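Local coordinates for protein beta-mannosidase (PDB 4CVU) that probably hydrolyses beta-mannosidic bonds to release terminal mannose from the non-reducing ends of mannosides, as a fungal family 2 glycoside hydrolase, at residues Ser759-Glu763 and Lys831-Ala835. Numbering follows the deposited sequence.
Sequences SDLWE and KLPNA
Trp762 and Pro833 meet in a CH-pi contact that joins two loops at one end of an Ig-like beta domain, the first linking strands 752-759 and 765-774, the second strands 821-830 and 841-849. Pro833 CG lies over one face of the indole, 3.6 Å from the centroid of the Trp762 five-membered ring, while Pro833 CB reaches the six-membered ring, 3.4 Å from Trp762 CE3. Proline suits this place because its rigid ring presents C-H groups to the pi cloud, and because its backbone geometry fits the second position of the type II turn from Leu832 to Ala835; Asn834 takes the third, with positive phi (60°). The Asn834 amide stands nearly perpendicular to the indole, and its ND2 is hydrogen-bonded to Met318 O. Trp762 CG is anti to its own carbonyl carbon (chi1 -58°), and from there the indole swings across to set a face against Pro833; the ring also stacks with His380. Replacing Trp762 with an alanine is likely to strip Pro833 of the aromatic face it rests on and His380 of its stacking partner. Beside the rings, a water bridges the backbones, accepting from Trp762 N at 2.8 Å and donating to Lys831 O at 3.0 Å. Leucine's branched, wholly apolar side chain suits the next pair: Leu761 CD2 touches Leu832 CD2 at 3.7 Å, and both pack on Phe843. Partly exposed Glu763 accepts a weak, bent bond at OE2 from Lys831 N (3.2 Å, 134°), its carboxylate lying against the lysine's CB and CG, whereas Lys831 NZ turns to Ser838 O. Ser759 OG accepts from Leu761 N in an ST turn where strand 752-759 gives way to the loop. Trp762 packs on Phe382 and Asp760 salt-bridges Lys385, so these adjacent Ig-like-domain turns abut strand 380-389, consistent with family 2's (beta/alpha)8 barrel.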
ATOM      1  N   SER A 759     -42.965  19.046   5.795  1.00 44.87           N
ATOM      2  CA  SER A 759     -43.473  17.863   5.075  1.00 43.75           C
ATOM      3  C   SER A 759     -43.398  18.083   3.583  1.00 41.81           C
ATOM      4  O   SER A 759     -43.762  19.155   3.125  1.00 42.67           O
ATOM      5  CB  SER A 759     -44.937  17.582   5.470  1.00 45.02           C
ATOM      6  OG  SER A 759     -45.525  16.637   4.608  1.00 45.21           O
ATOM      7  N   ASP A 760     -42.953  17.081   2.820  1.00 40.27           N
ATOM      8  CA  ASP A 760     -42.963  17.216   1.363  1.00 41.06           C
ATOM      9  C   ASP A 760     -44.152  16.536   0.650  1.00 42.44           C
ATOM     10  O   ASP A 760     -44.190  16.449  -0.592  1.00 40.58           O
ATOM     11  CB  ASP A 760     -41.634  16.760   0.765  1.00 40.99           C
ATOM     12  CG  ASP A 760     -41.449  15.255   0.788  1.00 42.33           C
ATOM     13  OD1 ASP A 760     -42.322  14.505   1.326  1.00 43.02           O
ATOM     14  OD2 ASP A 760     -40.399  14.833   0.265  1.00 40.90           O
ATOM     15  N   LEU A 761     -45.089  16.035   1.444  1.00 42.76           N
ATOM     16  CA  LEU A 761     -46.250  15.335   0.913  1.00 46.61           C
ATOM     17  C   LEU A 761     -47.175  16.323   0.206  1.00 45.27           C
ATOM     18  O   LEU A 761     -47.130  17.535   0.474  1.00 45.68           O
ATOM     19  CB  LEU A 761     -46.993  14.608   2.032  1.00 46.21           C
ATOM     20  CG  LEU A 761     -46.191  13.542   2.773  1.00 47.56           C
ATOM     21  CD1 LEU A 761     -46.941  13.126   4.035  1.00 48.48           C
ATOM     22  CD2 LEU A 761     -45.878  12.334   1.900  1.00 48.83           C
ATOM     23  N   TRP A 762     -48.000  15.802  -0.696  1.00 48.22           N
ATOM     24  CA  TRP A 762     -48.881  16.655  -1.524  1.00 50.57           C
ATOM     25  C   TRP A 762     -50.283  16.842  -0.918  1.00 53.06           C
ATOM     26  O   TRP A 762     -51.210  17.250  -1.601  1.00 53.45           O
ATOM     27  CB  TRP A 762     -48.992  16.121  -2.962  1.00 49.75           C
ATOM     28  CG  TRP A 762     -47.652  15.987  -3.712  1.00 48.77           C
ATOM     29  CD1 TRP A 762     -46.410  16.410  -3.287  1.00 46.51           C
ATOM     30  CD2 TRP A 762     -47.458  15.432  -5.011  1.00 48.11           C
ATOM     31  NE1 TRP A 762     -45.480  16.134  -4.234  1.00 45.64           N
ATOM     32  CE2 TRP A 762     -46.084  15.513  -5.296  1.00 47.58           C
ATOM     33  CE3 TRP A 762     -48.312  14.848  -5.962  1.00 49.58           C
ATOM     34  CZ2 TRP A 762     -45.538  15.031  -6.498  1.00 46.15           C
ATOM     35  CZ3 TRP A 762     -47.771  14.372  -7.145  1.00 49.36           C
ATOM     36  CH2 TRP A 762     -46.398  14.467  -7.403  1.00 48.51           C
ATOM     37  N   GLU A 763     -50.413  16.545   0.357  1.00 54.08           N
ATOM     38  CA  GLU A 763     -51.654  16.755   1.112  1.00 59.43           C
ATOM     39  C   GLU A 763     -51.282  17.080   2.568  1.00 57.96           C
ATOM     40  O   GLU A 763     -50.214  16.676   3.036  1.00 54.64           O
ATOM     41  CB  GLU A 763     -52.528  15.506   1.070  1.00 61.51           C
ATOM     42  CG  GLU A 763     -51.924  14.320   1.807  1.00 64.05           C
ATOM     43  CD  GLU A 763     -52.623  13.009   1.522  1.00 72.83           C
ATOM     44  OE1 GLU A 763     -53.118  12.808   0.382  1.00 79.22           O
ATOM     45  OE2 GLU A 763     -52.661  12.166   2.448  1.00 75.63           O
ATOM     46  N   LYS A 831     -50.511   9.878   3.260  1.00 59.12           N
ATOM     47  CA  LYS A 831     -50.392   9.110   2.039  1.00 60.62           C
ATOM     48  C   LYS A 831     -49.311   9.731   1.183  1.00 57.29           C
ATOM     49  O   LYS A 831     -49.210  10.945   1.117  1.00 55.68           O
ATOM     50  CB  LYS A 831     -51.700   9.153   1.245  1.00 63.68           C
ATOM     51  CG  LYS A 831     -52.919   8.571   1.948  1.00 70.29           C
ATOM     52  CD  LYS A 831     -54.119   8.546   0.994  1.00 74.49           C
ATOM     53  CE  LYS A 831     -55.446   8.335   1.718  1.00 80.10           C
ATOM     54  NZ  LYS A 831     -55.888   6.905   1.721  1.00 82.06           N
ATOM     55  N   LEU A 832     -48.526   8.888   0.530  1.00 56.83           N
ATOM     56  CA  LEU A 832     -47.609   9.334  -0.522  1.00 57.21           C
ATOM     57  C   LEU A 832     -48.430   9.712  -1.743  1.00 57.58           C
ATOM     58  O   LEU A 832     -49.513   9.189  -1.918  1.00 53.64           O
ATOM     59  CB  LEU A 832     -46.619   8.228  -0.909  1.00 56.73           C
ATOM     60  CG  LEU A 832     -45.619   7.808   0.167  1.00 57.74           C
ATOM     61  CD1 LEU A 832     -44.690   6.752  -0.400  1.00 57.83           C
ATOM     62  CD2 LEU A 832     -44.834   9.001   0.725  1.00 55.57           C
ATOM     63  N   PRO A 833     -47.895  10.596  -2.607  1.00 56.28           N
ATOM     64  CA  PRO A 833     -48.612  10.924  -3.843  1.00 55.60           C
ATOM     65  C   PRO A 833     -48.993   9.702  -4.653  1.00 56.71           C
ATOM     66  O   PRO A 833     -48.200   8.770  -4.767  1.00 53.84           O
ATOM     67  CB  PRO A 833     -47.606  11.783  -4.623  1.00 55.04           C
ATOM     68  CG  PRO A 833     -46.716  12.364  -3.583  1.00 53.26           C
ATOM     69  CD  PRO A 833     -46.604  11.296  -2.525  1.00 53.72           C
ATOM     70  N   ASN A 834     -50.225   9.711  -5.180  1.00 59.95           N
ATOM     71  CA  ASN A 834     -50.719   8.668  -6.101  1.00 61.74           C
ATOM     72  C   ASN A 834     -50.719   7.255  -5.528  1.00 63.89           C
ATOM     73  O   ASN A 834     -50.645   6.276  -6.268  1.00 64.54           O
ATOM     74  CB  ASN A 834     -49.959   8.716  -7.435  1.00 61.00           C
ATOM     75  CG  ASN A 834     -50.054  10.080  -8.104  1.00 60.84           C
ATOM     76  OD1 ASN A 834     -51.095  10.448  -8.620  1.00 62.55           O
ATOM     77  ND2 ASN A 834     -48.963  10.841  -8.088  1.00 59.45           N
ATOM     78  N   ALA A 835     -50.820   7.159  -4.206  1.00 66.04           N
ATOM     79  CA  ALA A 835     -50.884   5.876  -3.530  1.00 70.13           C
ATOM     80  C   ALA A 835     -52.190   5.209  -3.919  1.00 74.66           C
ATOM     81  O   ALA A 835     -53.240   5.855  -3.925  1.00 73.60           O
ATOM     82  CB  ALA A 835     -50.822   6.069  -2.031  1.00 69.45           C
TER
HETATM   83  O   HOH W   1     -48.700  13.056  -0.980  1.00 45.92           O